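Local coordinates for MHC class I-like protein MILL2 (PDB 6A97) that binds to heparan sulfate proteoglycans on the surface of fibroblasts and belongs to the MHC class I family, at residues 235-240 / 273-278; 241-246 / 264-269; 95-100 / 167-172. All blocks are in the same frame, centred on the assembly; numbering follows the deposited sequence.

In the fold
Contacts 1 and 2 lie in the immunoglobulin C1-set domain, their centres about 9 Å apart, whereas contact 3 sits in the alpha-1/alpha-2 platform, its centre about 56 Å from that of contact 1. Contact 1 is mostly buried and pairs strands 231-237 and 276-282 within one sheet, so backbone hydrogen bonds and aromatic packing carry it. Contact 2 is partly buried and spans the two sheets at an edge of the sandwich, through aliphatic carbons and one water, with a sulfate at its margin; it meets contact 1 where Phe-276 packs on Ile-266 and Val-268. Contact 3, also partly buried, joins a break in each platform helix with a proline and waters. Contacts 1 and 2 touch the second subunit.

Contact 1: residues 235-240 / 273-278; sequences WLQDGK and EPQFSC
The indole of Trp-235 carries CB of Cys-278 over one face, 4.0 Å from the centroid of its six-membered ring and almost on the ring normal, a CH-pi contact, and has the backbone C of Phe-276 at its edge, in plane. The sulfur of Cys-278 lies obliquely to the five-membered ring, and CZ3 of Trp-235 touches CB of Phe-276 at 3.8 Å. One face of Phe-276 receives CG of Gln-237, whose amide follows with its plane 39° from the ring, CD lying 3.5 Å from CZ of Phe-276. With CG anti to the backbone N (chi1 172°) and an extended chain beyond, Gln-237 runs beside the phenyl group, and its NE2 reaches OE1 of Gln-275 at 3.0 Å, in the plane of the donating amide. OE1 of Gln-237 bonds NZ of Lys-55 of the second subunit.

Trp-235, Phe-276 and Cys-278 face the core of an immunoglobulin C1-set domain: Cys-278 forms the disulfide with Cys-221 of the facing sheet, and the tryptophan packs against it, as is classic for this fold. The large indole fills the intersheet space, NE1 bonding Val-264 O. The other face has Leu-236 and Ser-277, a hydrogen-bonded pair: Leu-236 N donates to Ser-277 O at 2.7 Å, and Ser-277 N to Leu-236 O. A water donates to Leu-236 O and Gln-275 O and meets Ser-277 OG, which also bonds Thr-290 OG1.

Contact 2: residues 241-246 / 264-269; sequences PVQQKT and VSIRVL. With SO4 (sulfate ion), chain E.
Gln-243 and Val-264 meet between antiparallel strands whose axes come no nearer than 8.1 Å, too far for backbone pairing: the strands belong to the two facing sheets of the immunoglobulin sandwich. Followed outward, Gln-243 first sets CB against CG2 of Ile-266 at 3.7 Å. Its CG, placed anti to the backbone N (chi1 -179°), then presses on CG1 of Val-264 at 3.6 Å. The chain bends at chi2, and at the tip OE1 accepts the N-H of Gln-244, the donor lying in the carbonyl plane on a lone pair. NE2 instead donates a hydrogen bond to a water at 2.7 Å, which in turn donates to Ser-265 O and to O3 of a sulfate. A glutamine suits this margin because its aliphatic part can join the core while its amide deals with polar neighbours.

Farther along, the methylene chain of Lys-245 crosses Val-264, with CD 3.6 Å from CG2. The beta-branched Val-264 and Ile-266 fill the interior side of their strand. Val-242 and Gln-243 both face Trp-235 in a classic beta bulge, and Val-242 packs on Phe-276.

O1 of the sulfate, probably from the crystallisation liquor, accepts a hydrogen bond from Arg-267 N at 3.0 Å, and the ion also bonds the backbone N of Arg-61 and Glu-62 and the hydroxyl of Thr-63 of the second subunit. Carbon contacts thus supply the direct cohesion between the two strands, while in this crystal the sulfate joins Arg-267 to the neighbouring subunit and the water connects it to Gln-243.

Contact 3: residues 95-100 / 167-172; sequences GMMAEV and HAPRAD
Met-96 and Pro-169 bring their CA atoms to 4.8 Å where each chain passes from one helix to the next: helix 75-96 gives way at Met-97 to helix 98-104, and helix 158-167 is followed, after Ala-168, Pro-169 and the N-cap residue Arg-170, by helix 171-193. The Pro-169 ring is the main wedge. Its CG lies 3.3 Å from the carbonyl oxygen of Met-96, its CB meets CB of Met-96 at 4.0 Å, and the same CG touches CG of Met-97 at 3.9 Å. A rigid proline suits a junction between helices: it has no N-H to leave without a partner, and its ring gives a firm apolar surface. The rest of the Met-96 chain leads away from Pro-169, and both methionines pack on Trp-131 of the sheet floor, Met-97 also on Leu-133.

Val-100 brings CG2 to 3.6 Å from O of His-167; lying anti to the carbonyl carbon, this methyl also approaches CA of Ala-168. At the outer margin, CG of Glu-99 sits in the plane of the His-167 ring, at the edge by CD2, 3.8 Å away. Carboxylate and imidazole are turned only 20° from coplanar, but OE2 of Glu-99 and NE2 of His-167 stay 5.4 Å apart; ND1 of His-167 bonds the carbonyl of Phe-163, on whose ring the imidazole stacks.

An interrupted alpha-2 helix is familiar from the MHC class I platform; here its break faces one in the alpha-1 helix. One water accepts from Val-100 N; another donates to Met-96 O and accepts from Arg-170 N, which lies 2.9 Å from the water's O. Solvent therefore serves backbone groups released by the interrupted helices, while direct contact between the segments is made mainly by carbon.

Contact 1: residues 235-240 / 273-278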
# COMPACT_ATOMS: atom_id res chain seq x y z
N TRP A 235 -4.54 -0.54 7.48
CA TRP A 235 -5.02 -0.49 8.85
C TRP A 235 -4.59 -1.76 9.56
O TRP A 235 -4.78 -2.86 9.04
CB TRP A 235 -6.54 -0.32 8.89
CG TRP A 235 -6.99 1.10 8.87
CD1 TRP A 235 -7.59 1.75 7.83
CD2 TRP A 235 -6.87 2.06 9.92
NE1 TRP A 235 -7.86 3.05 8.18
CE2 TRP A 235 -7.42 3.27 9.46
CE3 TRP A 235 -6.33 2.01 11.22
CZ2 TRP A 235 -7.46 4.42 10.24
CZ3 TRP A 235 -6.38 3.16 11.99
CH2 TRP A 235 -6.94 4.34 11.50
N LEU A 236 -4.01 -1.60 10.75
CA LEU A 236 -3.49 -2.72 11.51
C LEU A 236 -4.23 -2.88 12.83
O LEU A 236 -4.44 -1.91 13.55
CB LEU A 236 -1.99 -2.54 11.77
CG LEU A 236 -1.07 -2.48 10.55
CD1 LEU A 236 0.31 -1.95 10.94
CD2 LEU A 236 -0.94 -3.83 9.90
N GLN A 237 -4.63 -4.11 13.14
CA GLN A 237 -5.19 -4.41 14.44
C GLN A 237 -4.32 -5.44 15.12
O GLN A 237 -4.21 -6.58 14.65
CB GLN A 237 -6.63 -4.91 14.33
CG GLN A 237 -7.18 -5.43 15.66
CD GLN A 237 -8.67 -5.68 15.63
OE1 GLN A 237 -9.23 -6.06 14.60
NE2 GLN A 237 -9.33 -5.47 16.77
N ASP A 238 -3.69 -5.04 16.23
CA ASP A 238 -2.72 -5.88 16.92
C ASP A 238 -1.67 -6.43 15.95
O ASP A 238 -1.41 -7.63 15.92
CB ASP A 238 -3.41 -7.03 17.66
CG ASP A 238 -4.43 -6.53 18.67
OD1 ASP A 238 -4.15 -5.53 19.35
OD2 ASP A 238 -5.51 -7.15 18.77
N GLY A 239 -1.11 -5.54 15.13
CA GLY A 239 -0.05 -5.90 14.20
C GLY A 239 -0.53 -6.62 12.95
O GLY A 239 0.27 -6.94 12.07
N LYS A 240 -1.83 -6.87 12.86
CA LYS A 240 -2.38 -7.63 11.74
C LYS A 240 -3.21 -6.74 10.82
O LYS A 240 -4.05 -5.98 11.29
CB LYS A 240 -3.23 -8.80 12.25
CG LYS A 240 -2.45 -10.08 12.51
CD LYS A 240 -1.37 -9.92 13.57
CE LYS A 240 -0.59 -11.21 13.77
NZ LYS A 240 0.51 -11.04 14.75
N GLU A 273 -10.83 2.12 19.30
CA GLU A 273 -9.87 2.94 18.54
C GLU A 273 -8.39 2.71 18.89
O GLU A 273 -7.57 2.61 17.98
CB GLU A 273 -10.21 4.43 18.70
CG GLU A 273 -11.60 4.82 18.23
CD GLU A 273 -12.61 4.83 19.37
OE1 GLU A 273 -12.53 3.95 20.24
OE2 GLU A 273 -13.48 5.73 19.38
N PRO A 274 -8.03 2.63 20.19
CA PRO A 274 -6.62 2.37 20.52
C PRO A 274 -6.02 1.12 19.88
O PRO A 274 -4.80 1.06 19.73
CB PRO A 274 -6.65 2.22 22.04
CG PRO A 274 -7.77 3.08 22.47
CD PRO A 274 -8.82 2.95 21.40
N GLN A 275 -6.85 0.14 19.52
CA GLN A 275 -6.35 -1.10 18.94
C GLN A 275 -5.86 -0.94 17.50
O GLN A 275 -5.18 -1.82 16.97
CB GLN A 275 -7.44 -2.17 18.97
CG GLN A 275 -7.95 -2.52 20.35
CD GLN A 275 -9.04 -3.58 20.31
OE1 GLN A 275 -8.95 -4.54 19.55
NE2 GLN A 275 -10.07 -3.39 21.12
N PHE A 276 -6.20 0.18 16.87
CA PHE A 276 -5.97 0.33 15.43
C PHE A 276 -4.91 1.37 15.08
O PHE A 276 -4.93 2.49 15.59
CB PHE A 276 -7.29 0.66 14.73
CG PHE A 276 -8.29 -0.47 14.77
CD1 PHE A 276 -9.14 -0.62 15.85
CD2 PHE A 276 -8.37 -1.38 13.72
CE1 PHE A 276 -10.05 -1.66 15.89
CE2 PHE A 276 -9.28 -2.42 13.76
CZ PHE A 276 -10.12 -2.56 14.84
N SER A 277 -4.00 0.99 14.20
CA SER A 277 -2.96 1.91 13.72
C SER A 277 -2.94 1.91 12.20
O SER A 277 -3.18 0.88 11.57
CB SER A 277 -1.59 1.51 14.26
OG SER A 277 -1.62 1.42 15.68
N CYS A 278 -2.66 3.07 11.62
CA CYS A 278 -2.52 3.20 10.17
C CYS A 278 -1.05 3.31 9.77
O CYS A 278 -0.31 4.10 10.34
CB CYS A 278 -3.28 4.42 9.66
SG CYS A 278 -3.24 4.59 7.86
O HOH W 1 -2.63 -1.55 15.80

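Contact 2: residues 241-246 / 264-269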
# COMPACT_ATOMS: atom_id res chain seq x y z
N PRO A 241 -2.98 -6.84 9.51
CA PRO A 241 -3.70 -6.01 8.53
C PRO A 241 -5.18 -6.37 8.46
O PRO A 241 -5.53 -7.53 8.26
CB PRO A 241 -2.99 -6.32 7.21
CG PRO A 241 -2.37 -7.66 7.41
CD PRO A 241 -2.02 -7.75 8.86
N VAL A 242 -6.04 -5.37 8.62
CA VAL A 242 -7.47 -5.59 8.55
C VAL A 242 -8.06 -4.92 7.32
O VAL A 242 -9.12 -5.31 6.83
CB VAL A 242 -8.19 -5.08 9.82
CG1 VAL A 242 -7.82 -5.93 11.01
CG2 VAL A 242 -7.85 -3.62 10.07
N GLN A 243 -7.35 -3.92 6.81
CA GLN A 243 -7.68 -3.30 5.54
C GLN A 243 -6.39 -2.78 4.91
O GLN A 243 -5.56 -2.19 5.59
CB GLN A 243 -8.70 -2.17 5.70
CG GLN A 243 -9.11 -1.49 4.39
CD GLN A 243 -9.77 -2.45 3.41
OE1 GLN A 243 -9.10 -3.16 2.66
NE2 GLN A 243 -11.10 -2.48 3.41
N GLN A 244 -6.23 -3.03 3.62
CA GLN A 244 -5.02 -2.66 2.90
C GLN A 244 -5.38 -2.11 1.53
O GLN A 244 -6.23 -2.66 0.84
CB GLN A 244 -4.09 -3.88 2.78
CG GLN A 244 -2.67 -3.57 2.29
CD GLN A 244 -2.59 -3.34 0.79
OE1 GLN A 244 -3.41 -3.86 0.02
NE2 GLN A 244 -1.60 -2.57 0.36
N LYS A 245 -4.74 -1.02 1.15
CA LYS A 245 -4.92 -0.46 -0.19
C LYS A 245 -3.60 0.01 -0.78
O LYS A 245 -2.84 0.74 -0.14
CB LYS A 245 -5.93 0.69 -0.17
CG LYS A 245 -7.37 0.24 -0.33
CD LYS A 245 -8.34 1.34 0.07
CE LYS A 245 -9.78 0.84 0.08
NZ LYS A 245 -10.46 1.07 -1.23
N THR A 246 -3.33 -0.43 -2.00
CA THR A 246 -2.18 0.04 -2.76
C THR A 246 -2.65 1.07 -3.79
O THR A 246 -3.51 0.79 -4.61
CB THR A 246 -1.45 -1.11 -3.47
OG1 THR A 246 -0.95 -2.03 -2.50
CG2 THR A 246 -0.30 -0.59 -4.31
N VAL A 264 -7.92 5.76 3.44
CA VAL A 264 -8.53 4.46 3.74
C VAL A 264 -9.31 4.58 5.04
O VAL A 264 -8.80 5.10 6.04
CB VAL A 264 -7.50 3.32 3.88
CG1 VAL A 264 -8.20 1.99 4.11
CG2 VAL A 264 -6.63 3.21 2.65
N SER A 265 -10.55 4.11 5.03
CA SER A 265 -11.38 4.13 6.23
C SER A 265 -11.82 2.73 6.65
O SER A 265 -11.90 1.83 5.82
CB SER A 265 -12.62 5.01 6.01
OG SER A 265 -12.25 6.37 5.89
N ILE A 266 -12.09 2.57 7.94
CA ILE A 266 -12.67 1.35 8.49
C ILE A 266 -13.70 1.72 9.54
O ILE A 266 -13.68 2.83 10.07
CB ILE A 266 -11.62 0.42 9.13
CG1 ILE A 266 -10.84 1.17 10.21
CG2 ILE A 266 -10.67 -0.14 8.07
CD1 ILE A 266 -9.85 0.31 10.97
N ARG A 267 -14.59 0.79 9.85
CA ARG A 267 -15.56 0.99 10.91
C ARG A 267 -15.28 0.04 12.06
O ARG A 267 -15.10 -1.16 11.85
CB ARG A 267 -16.99 0.80 10.40
CG ARG A 267 -17.43 1.90 9.44
CD ARG A 267 -18.10 1.33 8.21
NE ARG A 267 -17.66 2.02 7.00
CZ ARG A 267 -16.54 1.73 6.35
NH1 ARG A 267 -15.74 0.77 6.79
NH2 ARG A 267 -16.22 2.41 5.26
N VAL A 268 -15.20 0.58 13.27
CA VAL A 268 -14.95 -0.22 14.45
C VAL A 268 -16.01 0.10 15.48
O VAL A 268 -16.81 1.02 15.29
CB VAL A 268 -13.55 0.05 15.03
CG1 VAL A 268 -12.50 -0.08 13.95
CG2 VAL A 268 -13.49 1.43 15.67
N LEU A 269 -16.02 -0.66 16.57
CA LEU A 269 -16.95 -0.42 17.66
C LEU A 269 -16.39 0.64 18.61
O LEU A 269 -15.17 0.76 18.76
CB LEU A 269 -17.22 -1.72 18.42
CG LEU A 269 -17.73 -2.89 17.57
CD1 LEU A 269 -17.85 -4.15 18.42
CD2 LEU A 269 -19.06 -2.54 16.92
S SO4 E . -15.40 -2.02 7.19
O1 SO4 E . -14.31 -1.52 8.02
O2 SO4 E . -15.42 -3.48 7.22
O3 SO4 E . -15.22 -1.58 5.81
O4 SO4 E . -16.66 -1.50 7.71
O HOH W 2 -12.70 -0.88 4.84

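Contact 3: residues 95-100 / 167-172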
# COMPACT_ATOMS: atom_id res chain seq x y z
N GLY A 95 -0.84 14.31 -39.04
CA GLY A 95 -0.52 13.73 -40.33
C GLY A 95 -0.64 12.22 -40.33
O GLY A 95 -1.29 11.63 -41.20
N MET A 96 -0.03 11.58 -39.34
CA MET A 96 -0.05 10.13 -39.25
C MET A 96 -1.46 9.57 -39.07
O MET A 96 -1.79 8.50 -39.59
CB MET A 96 0.84 9.65 -38.11
CG MET A 96 2.30 9.57 -38.49
SD MET A 96 3.33 8.87 -37.19
CE MET A 96 3.57 10.30 -36.13
N MET A 97 -2.30 10.31 -38.35
CA MET A 97 -3.64 9.83 -38.01
C MET A 97 -4.72 10.43 -38.91
O MET A 97 -5.91 10.28 -38.64
CB MET A 97 -3.95 10.14 -36.55
CG MET A 97 -3.30 9.16 -35.58
SD MET A 97 -3.77 9.39 -33.86
CE MET A 97 -2.87 10.88 -33.46
N ALA A 98 -4.29 11.10 -39.98
CA ALA A 98 -5.19 11.82 -40.87
C ALA A 98 -6.26 10.91 -41.49
O ALA A 98 -7.43 11.28 -41.56
CB ALA A 98 -4.40 12.52 -41.97
N GLU A 99 -5.86 9.73 -41.93
CA GLU A 99 -6.79 8.85 -42.63
C GLU A 99 -7.79 8.23 -41.66
O GLU A 99 -8.97 8.09 -42.00
CB GLU A 99 -6.04 7.77 -43.40
CG GLU A 99 -6.60 7.52 -44.80
CD GLU A 99 -6.22 8.61 -45.80
OE1 GLU A 99 -5.60 9.62 -45.39
OE2 GLU A 99 -6.57 8.47 -46.99
N VAL A 100 -7.35 7.88 -40.46
CA VAL A 100 -8.27 7.38 -39.44
C VAL A 100 -9.28 8.47 -39.09
O VAL A 100 -10.48 8.21 -39.01
CB VAL A 100 -7.53 6.93 -38.16
CG1 VAL A 100 -8.52 6.73 -37.02
CG2 VAL A 100 -6.76 5.64 -38.43
N HIS A 167 -5.44 1.85 -43.41
CA HIS A 167 -5.76 3.26 -43.21
C HIS A 167 -5.18 3.81 -41.90
O HIS A 167 -5.24 5.01 -41.65
CB HIS A 167 -7.27 3.48 -43.24
CG HIS A 167 -7.87 3.29 -44.60
ND1 HIS A 167 -8.30 2.06 -45.06
CD2 HIS A 167 -8.11 4.17 -45.60
CE1 HIS A 167 -8.78 2.20 -46.28
NE2 HIS A 167 -8.68 3.46 -46.64
N ALA A 168 -4.64 2.92 -41.08
CA ALA A 168 -3.99 3.32 -39.84
C ALA A 168 -2.62 3.92 -40.16
O ALA A 168 -2.08 3.67 -41.24
CB ALA A 168 -3.86 2.12 -38.90
N PRO A 169 -2.05 4.73 -39.24
CA PRO A 169 -0.74 5.37 -39.45
C PRO A 169 0.32 4.44 -40.05
O PRO A 169 0.52 3.34 -39.55
CB PRO A 169 -0.34 5.80 -38.04
CG PRO A 169 -1.64 6.10 -37.37
CD PRO A 169 -2.64 5.12 -37.94
N ARG A 170 0.97 4.89 -41.12
CA ARG A 170 1.95 4.08 -41.84
C ARG A 170 3.02 3.53 -40.90
O ARG A 170 3.58 4.27 -40.08
CB ARG A 170 2.60 4.88 -42.97
CG ARG A 170 1.66 5.16 -44.14
CD ARG A 170 2.41 5.29 -45.46
NE ARG A 170 3.18 6.52 -45.57
CZ ARG A 170 4.50 6.58 -45.47
NH1 ARG A 170 5.20 5.47 -45.27
NH2 ARG A 170 5.13 7.75 -45.58
N ALA A 171 3.30 2.24 -41.03
CA ALA A 171 4.17 1.53 -40.10
C ALA A 171 5.58 2.12 -40.02
O ALA A 171 6.18 2.15 -38.95
CB ALA A 171 4.25 0.05 -40.48
N ASP A 172 6.11 2.58 -41.15
CA ASP A 172 7.47 3.11 -41.15
C ASP A 172 7.51 4.46 -40.42
O ASP A 172 8.48 4.77 -39.74
CB ASP A 172 8.01 3.26 -42.57
CG ASP A 172 7.22 4.23 -43.41
OD1 ASP A 172 5.97 4.11 -43.44
OD2 ASP A 172 7.83 5.12 -44.03
O HOH W 3 -4.60 7.24 -40.10
O HOH W 4 0.26 7.66 -41.83